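Local coordinates for protein Dok-7 (Mus musculus, PDB 3ML4) that activates the receptor tyrosine kinase MuSK as a dimeric cytoplasmic adaptor in neuromuscular synapse formation, and binds phosphoinositides through its PH domain, at residues L63-Y75 with T81-L93. Numbering follows the deposited sequence.
Sequences LEDICGLEPALPY and TLAIICLSQAVML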
# COMPACT_ATOMS: atom_id res chain seq x y z
N LEU B 63 -1.49 8.45 -10.74
CA LEU B 63 -0.03 8.42 -10.66
C LEU B 63 0.39 7.18 -9.88
O LEU B 63 0.18 7.11 -8.67
CB LEU B 63 0.50 9.68 -9.97
CG LEU B 63 -0.01 11.01 -10.55
CD1 LEU B 63 0.22 12.14 -9.58
CD2 LEU B 63 0.65 11.29 -11.89
N GLU B 64 0.97 6.21 -10.57
CA GLU B 64 1.20 4.90 -9.97
C GLU B 64 2.68 4.54 -9.76
O GLU B 64 3.01 3.39 -9.45
CB GLU B 64 0.44 3.80 -10.74
CG GLU B 64 0.41 3.97 -12.26
CD GLU B 64 -0.92 3.55 -12.89
OE1 GLU B 64 -1.38 2.41 -12.63
OE2 GLU B 64 -1.50 4.36 -13.65
N ASP B 65 3.55 5.54 -9.91
CA ASP B 65 4.99 5.35 -9.81
C ASP B 65 5.68 6.52 -9.11
O ASP B 65 6.76 6.95 -9.52
CB ASP B 65 5.59 5.11 -11.20
CG ASP B 65 5.19 6.18 -12.22
OD1 ASP B 65 4.10 6.79 -12.08
OD2 ASP B 65 5.98 6.40 -13.18
N ILE B 66 5.05 7.02 -8.05
CA ILE B 66 5.55 8.14 -7.27
C ILE B 66 6.84 7.80 -6.52
O ILE B 66 6.91 6.77 -5.84
CB ILE B 66 4.47 8.64 -6.27
CG1 ILE B 66 3.18 9.02 -7.02
CG2 ILE B 66 5.00 9.81 -5.43
CD1 ILE B 66 2.00 9.32 -6.13
N CYS B 67 7.85 8.67 -6.66
CA CYS B 67 9.18 8.52 -6.05
C CYS B 67 9.45 9.48 -4.89
O CYS B 67 10.35 9.24 -4.09
CB CYS B 67 10.26 8.79 -7.08
SG CYS B 67 10.20 7.75 -8.50
N GLY B 68 8.69 10.57 -4.84
CA GLY B 68 8.89 11.58 -3.82
C GLY B 68 8.19 12.89 -4.09
O GLY B 68 7.64 13.11 -5.16
N LEU B 69 8.20 13.75 -3.07
CA LEU B 69 7.65 15.10 -3.17
C LEU B 69 8.71 16.14 -2.87
O LEU B 69 9.63 15.91 -2.09
CB LEU B 69 6.48 15.26 -2.21
CG LEU B 69 5.12 14.87 -2.79
CD1 LEU B 69 4.82 13.41 -2.55
CD2 LEU B 69 4.05 15.74 -2.16
N GLU B 70 8.57 17.31 -3.50
CA GLU B 70 9.54 18.40 -3.37
C GLU B 70 8.83 19.72 -3.69
O GLU B 70 8.45 19.95 -4.84
CB GLU B 70 10.74 18.12 -4.29
CG GLU B 70 11.60 19.32 -4.68
CD GLU B 70 12.79 19.52 -3.79
OE1 GLU B 70 13.70 18.67 -3.82
OE2 GLU B 70 12.84 20.54 -3.07
N PRO B 71 8.60 20.57 -2.67
CA PRO B 71 7.97 21.88 -2.80
C PRO B 71 8.94 23.04 -3.04
O PRO B 71 10.13 22.90 -2.79
CB PRO B 71 7.30 22.07 -1.44
CG PRO B 71 8.21 21.35 -0.48
CD PRO B 71 8.90 20.25 -1.26
N ALA B 72 8.41 24.16 -3.51
CA ALA B 72 9.13 25.44 -3.67
C ALA B 72 10.30 25.41 -4.67
O ALA B 72 11.39 25.92 -4.39
CB ALA B 72 9.57 26.02 -2.31
N LEU B 73 10.05 24.80 -5.82
CA LEU B 73 10.95 24.87 -6.96
C LEU B 73 10.36 25.88 -7.93
O LEU B 73 9.18 25.81 -8.25
CB LEU B 73 11.07 23.52 -7.66
CG LEU B 73 11.72 22.31 -6.99
CD1 LEU B 73 11.44 21.05 -7.80
CD2 LEU B 73 13.23 22.47 -6.76
N PRO B 74 11.18 26.84 -8.40
CA PRO B 74 10.70 27.79 -9.41
C PRO B 74 10.45 27.11 -10.75
O PRO B 74 11.27 26.31 -11.20
CB PRO B 74 11.86 28.79 -9.52
CG PRO B 74 12.70 28.57 -8.28
CD PRO B 74 12.57 27.11 -8.00
N TYR B 75 9.32 27.42 -11.37
CA TYR B 75 8.89 26.75 -12.59
C TYR B 75 7.80 27.55 -13.30
O TYR B 75 6.76 27.86 -12.70
CB TYR B 75 8.38 25.35 -12.25
CG TYR B 75 7.91 24.53 -13.43
CD1 TYR B 75 8.82 23.95 -14.31
CD2 TYR B 75 6.55 24.32 -13.65
CE1 TYR B 75 8.39 23.19 -15.39
CE2 TYR B 75 6.11 23.56 -14.73
CZ TYR B 75 7.03 23.00 -15.59
OH TYR B 75 6.61 22.25 -16.66
N THR B 81 5.21 26.08 -5.98
CA THR B 81 4.87 24.90 -6.76
C THR B 81 5.25 23.66 -5.97
O THR B 81 6.17 23.68 -5.15
CB THR B 81 5.66 24.86 -8.08
OG1 THR B 81 7.05 25.00 -7.80
CG2 THR B 81 5.23 25.98 -9.01
N LEU B 82 4.53 22.57 -6.23
CA LEU B 82 4.87 21.27 -5.66
C LEU B 82 5.11 20.28 -6.79
O LEU B 82 4.37 20.24 -7.77
CB LEU B 82 3.76 20.77 -4.73
CG LEU B 82 3.95 19.41 -4.05
CD1 LEU B 82 5.14 19.40 -3.09
CD2 LEU B 82 2.66 18.99 -3.33
N ALA B 83 6.16 19.49 -6.64
CA ALA B 83 6.47 18.46 -7.60
C ALA B 83 6.09 17.11 -7.02
O ALA B 83 6.52 16.75 -5.92
CB ALA B 83 7.94 18.49 -7.95
N ILE B 84 5.24 16.39 -7.75
CA ILE B 84 5.04 14.96 -7.52
C ILE B 84 5.97 14.26 -8.49
O ILE B 84 5.75 14.26 -9.71
CB ILE B 84 3.56 14.54 -7.73
CG1 ILE B 84 2.71 15.07 -6.57
CG2 ILE B 84 3.42 13.02 -7.80
CD1 ILE B 84 1.24 15.23 -6.90
N ILE B 85 7.04 13.70 -7.95
CA ILE B 85 8.08 13.05 -8.74
C ILE B 85 7.72 11.59 -8.97
O ILE B 85 7.42 10.85 -8.03
CB ILE B 85 9.46 13.16 -8.08
CG1 ILE B 85 9.77 14.62 -7.74
CG2 ILE B 85 10.55 12.56 -8.99
CD1 ILE B 85 10.76 14.79 -6.62
N CYS B 86 7.75 11.18 -10.23
CA CYS B 86 7.44 9.81 -10.61
C CYS B 86 8.57 9.24 -11.44
O CYS B 86 9.37 9.98 -12.02
CB CYS B 86 6.13 9.77 -11.40
SG CYS B 86 4.75 10.52 -10.53
N LEU B 87 8.64 7.91 -11.52
CA LEU B 87 9.64 7.24 -12.36
C LEU B 87 9.55 7.72 -13.80
O LEU B 87 10.58 7.97 -14.44
CB LEU B 87 9.51 5.72 -12.28
CG LEU B 87 9.86 5.10 -10.92
CD1 LEU B 87 9.38 3.66 -10.83
CD2 LEU B 87 11.36 5.21 -10.64
N SER B 88 8.32 7.88 -14.30
CA SER B 88 8.08 8.37 -15.66
C SER B 88 8.21 9.89 -15.76
O SER B 88 9.11 10.39 -16.44
CB SER B 88 6.70 7.92 -16.16
OG SER B 88 5.69 8.12 -15.19
N GLN B 89 7.32 10.60 -15.08
CA GLN B 89 7.21 12.06 -15.23
C GLN B 89 7.07 12.78 -13.90
O GLN B 89 6.77 12.16 -12.88
CB GLN B 89 6.00 12.41 -16.12
CG GLN B 89 4.63 12.38 -15.40
CD GLN B 89 3.93 11.02 -15.44
OE1 GLN B 89 3.17 10.67 -14.53
NE2 GLN B 89 4.17 10.25 -16.50
N ALA B 90 7.29 14.09 -13.92
CA ALA B 90 7.01 14.94 -12.77
C ALA B 90 5.71 15.70 -13.03
O ALA B 90 5.48 16.19 -14.14
CB ALA B 90 8.14 15.90 -12.53
N VAL B 91 4.87 15.80 -12.01
CA VAL B 91 3.63 16.56 -12.09
C VAL B 91 3.77 17.83 -11.27
O VAL B 91 3.98 17.75 -10.06
CB VAL B 91 2.41 15.74 -11.61
CG1 VAL B 91 1.15 16.60 -11.55
CG2 VAL B 91 2.19 14.53 -12.51
N MSE B 92 3.67 18.98 -11.92
CA MSE B 92 3.86 20.27 -11.25
C MSE B 92 2.55 20.92 -10.85
O MSE B 92 1.69 21.18 -11.69
CB MSE B 92 4.69 21.23 -12.13
CG MSE B 92 6.05 20.70 -12.57
SE MSE B 92 7.21 20.09 -11.10
CE MSE B 92 7.48 21.77 -10.15
N LEU B 93 2.40 21.17 -9.55
CA LEU B 93 1.22 21.82 -9.00
C LEU B 93 1.53 23.28 -8.69
O LEU B 93 2.61 23.60 -8.20
CB LEU B 93 0.75 21.11 -7.73
CG LEU B 93 0.34 19.63 -7.76
CD1 LEU B 93 -0.20 19.20 -6.40
CD2 LEU B 93 -0.68 19.35 -8.84
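Asp65 reaches over to the turn after strand 81-86 and grips Ser88 twice through a single carboxylate oxygen. The hydroxyl Ser88 OG donates to Asp65 OD2 at 2.7 Å on the syn lone pair, while the amide Ser88 N approaches the same oxygen from the anti side, 30° out of the carboxylate plane. With chi1 at 52°, Asp65 CG sits between its own backbone N and carbonyl carbon, which turns the carboxylate to the turn; the backbone adds Leu87 N to Asp65 O at 2.9 Å. With an alanine in place of Asp65, Ser88 N and Ser88 OG would probably lose their shared acceptor and the turn would be less firmly held.

Next along the strand, Cys67 N bonds to Ile85 O almost straight, and Gly68 N adds a weak bond to the same oxygen. Cys67 and Gly68 thus share Ile85, a classic beta bulge; Ile85 N returns a bond to Gly68 O, and regular antiparallel pairing runs on through Leu69 with Ile84 and Glu70 with Ala83 to Ala72 N on Thr81 O. These are neighbouring strands in the antiparallel sheet of the PH domain, and strand 90-94 pairs on the other edge of 81-86.

One sheet face carries Ile66, Leu69, Pro71, Leu82, Ile84 and Cys86. There Leu69 CD2 meets Leu82 CD2 at 3.7 Å, and both leucines touch helix 98-112. Leu63 splits its methyls: the Leu63 and Ile84 side chains cross at about a right angle, with Leu63 CD1 on Ile84 CG2, and Leu63 CD2 packs against Val91 CG2 at 3.6 Å.

Beyond the strand end, Tyr75 folds back with CG anti to the backbone N, laying one ring face against selenomethionine Met92, whose CG is 3.9 Å from the ring centroid, a CH-pi contact. Outside the pair, Glu70 and Ile85 touch His136 on strand 133-138, in the PTB domain.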